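Local coordinates for protein Vv2_1132 (Vibrio vulnificus CMCP6, PDB 5Y9S) that probably binds DNA and regulates transcription as a tetrameric LysR-type regulator, with a helix-turn-helix domain and a periplasmic-binding-protein-like effector domain, at residues K12-F17 / Q70-Y75. Numbering follows the deposited sequence.
Sequences KWLEDF and QKFVPY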
loop_
_atom_site.group_PDB
_atom_site.type_symbol
_atom_site.label_atom_id
_atom_site.label_comp_id
_atom_site.label_asym_id
_atom_site.label_seq_id
_atom_site.Cartn_x
_atom_site.Cartn_y
_atom_site.Cartn_z
ATOM N N LYS D 12 -15.524 -6.549 -2.265
ATOM C CA LYS D 12 -16.514 -5.483 -2.422
ATOM C C LYS D 12 -17.024 -4.933 -1.088
ATOM O O LYS D 12 -17.653 -3.870 -1.085
ATOM C CB LYS D 12 -17.692 -5.933 -3.302
ATOM C CG LYS D 12 -18.060 -7.386 -3.223
ATOM C CD LYS D 12 -19.156 -7.704 -4.225
ATOM C CE LYS D 12 -18.570 -8.095 -5.595
ATOM N NZ LYS D 12 -19.610 -8.169 -6.679
ATOM N N TRP D 13 -16.750 -5.609 0.038
ATOM C CA TRP D 13 -16.989 -5.027 1.369
ATOM C C TRP D 13 -16.328 -3.655 1.507
ATOM O O TRP D 13 -16.864 -2.752 2.171
ATOM C CB TRP D 13 -16.422 -5.950 2.458
ATOM C CG TRP D 13 -17.122 -7.268 2.601
ATOM C CD1 TRP D 13 -18.333 -7.623 2.062
ATOM C CD2 TRP D 13 -16.652 -8.419 3.333
ATOM N NE1 TRP D 13 -18.642 -8.910 2.432
ATOM C CE2 TRP D 13 -17.629 -9.423 3.204
ATOM C CE3 TRP D 13 -15.505 -8.691 4.075
ATOM C CZ2 TRP D 13 -17.493 -10.674 3.787
ATOM C CZ3 TRP D 13 -15.367 -9.933 4.657
ATOM C CH2 TRP D 13 -16.366 -10.909 4.522
ATOM N N LEU D 14 -15.165 -3.482 0.886
ATOM C CA LEU D 14 -14.424 -2.238 1.044
ATOM C C LEU D 14 -15.181 -1.071 0.440
ATOM O O LEU D 14 -15.425 -0.063 1.109
ATOM C CB LEU D 14 -13.049 -2.375 0.406
ATOM C CG LEU D 14 -12.266 -3.570 0.921
ATOM C CD1 LEU D 14 -10.948 -3.662 0.190
ATOM C CD2 LEU D 14 -12.043 -3.440 2.399
ATOM N N GLU D 15 -15.568 -1.180 -0.826
ATOM C CA GLU D 15 -16.380 -0.107 -1.404
ATOM C C GLU D 15 -17.733 -0.038 -0.720
ATOM O O GLU D 15 -18.266 1.060 -0.524
ATOM C CB GLU D 15 -16.544 -0.294 -2.919
ATOM C CG GLU D 15 -15.374 -1.025 -3.591
ATOM C CD GLU D 15 -15.571 -1.249 -5.100
ATOM O OE1 GLU D 15 -15.901 -0.262 -5.800
ATOM O OE2 GLU D 15 -15.400 -2.403 -5.585
ATOM N N ASP D 16 -18.292 -1.187 -0.327
ATOM C CA ASP D 16 -19.497 -1.166 0.514
ATOM C C ASP D 16 -19.279 -0.259 1.706
ATOM O O ASP D 16 -20.069 0.651 1.972
ATOM C CB ASP D 16 -19.848 -2.571 1.006
ATOM C CG ASP D 16 -20.405 -3.446 -0.088
ATOM O OD1 ASP D 16 -20.748 -2.893 -1.144
ATOM O OD2 ASP D 16 -20.488 -4.684 0.090
ATOM N N PHE D 17 -18.164 -0.474 2.404
ATOM C CA PHE D 17 -17.848 0.328 3.576
ATOM C C PHE D 17 -17.740 1.810 3.215
ATOM O O PHE D 17 -18.417 2.651 3.813
ATOM C CB PHE D 17 -16.565 -0.178 4.223
ATOM C CG PHE D 17 -16.003 0.776 5.227
ATOM C CD1 PHE D 17 -16.431 0.754 6.547
ATOM C CD2 PHE D 17 -15.048 1.716 4.848
ATOM C CE1 PHE D 17 -15.915 1.650 7.476
ATOM C CE2 PHE D 17 -14.545 2.626 5.766
ATOM C CZ PHE D 17 -14.975 2.583 7.091
ATOM N N GLN D 70 -13.339 4.535 12.225
ATOM C CA GLN D 70 -12.469 5.641 11.867
ATOM C C GLN D 70 -11.053 5.169 11.620
ATOM O O GLN D 70 -10.433 5.577 10.638
ATOM C CB GLN D 70 -12.533 6.716 12.944
ATOM C CG GLN D 70 -13.689 7.647 12.645
ATOM C CD GLN D 70 -13.847 8.750 13.638
ATOM O OE1 GLN D 70 -13.432 8.628 14.790
ATOM N NE2 GLN D 70 -14.453 9.849 13.201
ATOM N N LYS D 71 -10.538 4.268 12.458
ATOM C CA LYS D 71 -9.247 3.654 12.139
ATOM C C LYS D 71 -9.312 2.774 10.896
ATOM O O LYS D 71 -8.282 2.569 10.253
ATOM C CB LYS D 71 -8.741 2.824 13.310
ATOM C CG LYS D 71 -8.800 3.562 14.668
ATOM C CD LYS D 71 -7.479 4.259 14.958
ATOM C CE LYS D 71 -7.345 4.574 16.448
ATOM N NZ LYS D 71 -8.333 5.630 16.846
ATOM N N PHE D 72 -10.484 2.243 10.542
ATOM C CA PHE D 72 -10.578 1.341 9.396
ATOM C C PHE D 72 -10.488 2.073 8.062
ATOM O O PHE D 72 -10.173 1.449 7.042
ATOM C CB PHE D 72 -11.887 0.541 9.466
ATOM C CG PHE D 72 -11.968 -0.586 8.464
ATOM C CD1 PHE D 72 -11.300 -1.785 8.676
ATOM C CD2 PHE D 72 -12.712 -0.443 7.302
ATOM C CE1 PHE D 72 -11.377 -2.817 7.739
ATOM C CE2 PHE D 72 -12.775 -1.478 6.342
ATOM C CZ PHE D 72 -12.116 -2.659 6.572
ATOM N N VAL D 73 -10.726 3.379 8.045
ATOM C CA VAL D 73 -10.799 4.123 6.792
ATOM C C VAL D 73 -9.530 3.923 5.955
ATOM O O VAL D 73 -9.655 3.475 4.805
ATOM C CB VAL D 73 -11.111 5.609 7.040
ATOM C CG1 VAL D 73 -10.980 6.376 5.756
ATOM C CG2 VAL D 73 -12.567 5.777 7.597
ATOM N N PRO D 74 -8.305 4.181 6.455
ATOM C CA PRO D 74 -7.122 3.986 5.585
ATOM C C PRO D 74 -6.923 2.554 5.132
ATOM O O PRO D 74 -6.349 2.336 4.061
ATOM C CB PRO D 74 -5.939 4.457 6.459
ATOM C CG PRO D 74 -6.463 4.313 7.895
ATOM C CD PRO D 74 -7.918 4.704 7.779
ATOM N N TYR D 75 -7.350 1.557 5.912
ATOM C CA TYR D 75 -7.143 0.173 5.480
ATOM C C TYR D 75 -7.967 -0.117 4.229
ATOM O O TYR D 75 -7.464 -0.668 3.243
ATOM C CB TYR D 75 -7.504 -0.797 6.614
ATOM C CG TYR D 75 -6.556 -0.756 7.801
ATOM C CD1 TYR D 75 -6.741 0.184 8.817
ATOM C CD2 TYR D 75 -5.462 -1.623 7.888
ATOM C CE1 TYR D 75 -5.893 0.251 9.904
ATOM C CE2 TYR D 75 -4.586 -1.565 8.982
ATOM C CZ TYR D 75 -4.820 -0.619 9.980
ATOM O OH TYR D 75 -3.988 -0.531 11.056
#
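Phe17 and Phe72 meet in a T-shaped (edge-to-face) stack between helices 11-22 and 67-90. The ring centroids are 5.0 Å apart and the planes stand at 76°. The bond from CA to CB of Phe17 points toward the other helix. Its CG is anti to the backbone N (chi1 166°), which turns a ring face to the Phe72 edge. Phe17 CG lies 4.1 Å from Phe72 CE2. Phe17 CD1 and CD2 are each 4.0 Å from Phe72 CD2, and Phe17 CE1 and CZ each 3.8 Å. Phe72 CD2 sits 3.7 Å above the Phe17 ring plane, over its centre. Phe17 CE2 nears both Phe72 CD2 and Val73 CG2. At the tip, Phe17 CZ meets Val73 CG2 at 4.0 Å, near the ring plane.

Helix 11-22 is the first helix of the winged helix-turn-helix domain of LysR-type regulators. Helix 67-90 is the long linker helix leading out of that domain, and its Tyr75, Phe72 and Lys71 pack on a second subunit. The segment axes cross at -128°, 10.8 Å apart. Leu14 CD2 touches Phe72 CZ at 4.2 Å. The four touching side chains are buried. Phe56 and Leu65 of the wing region also pack against Phe17.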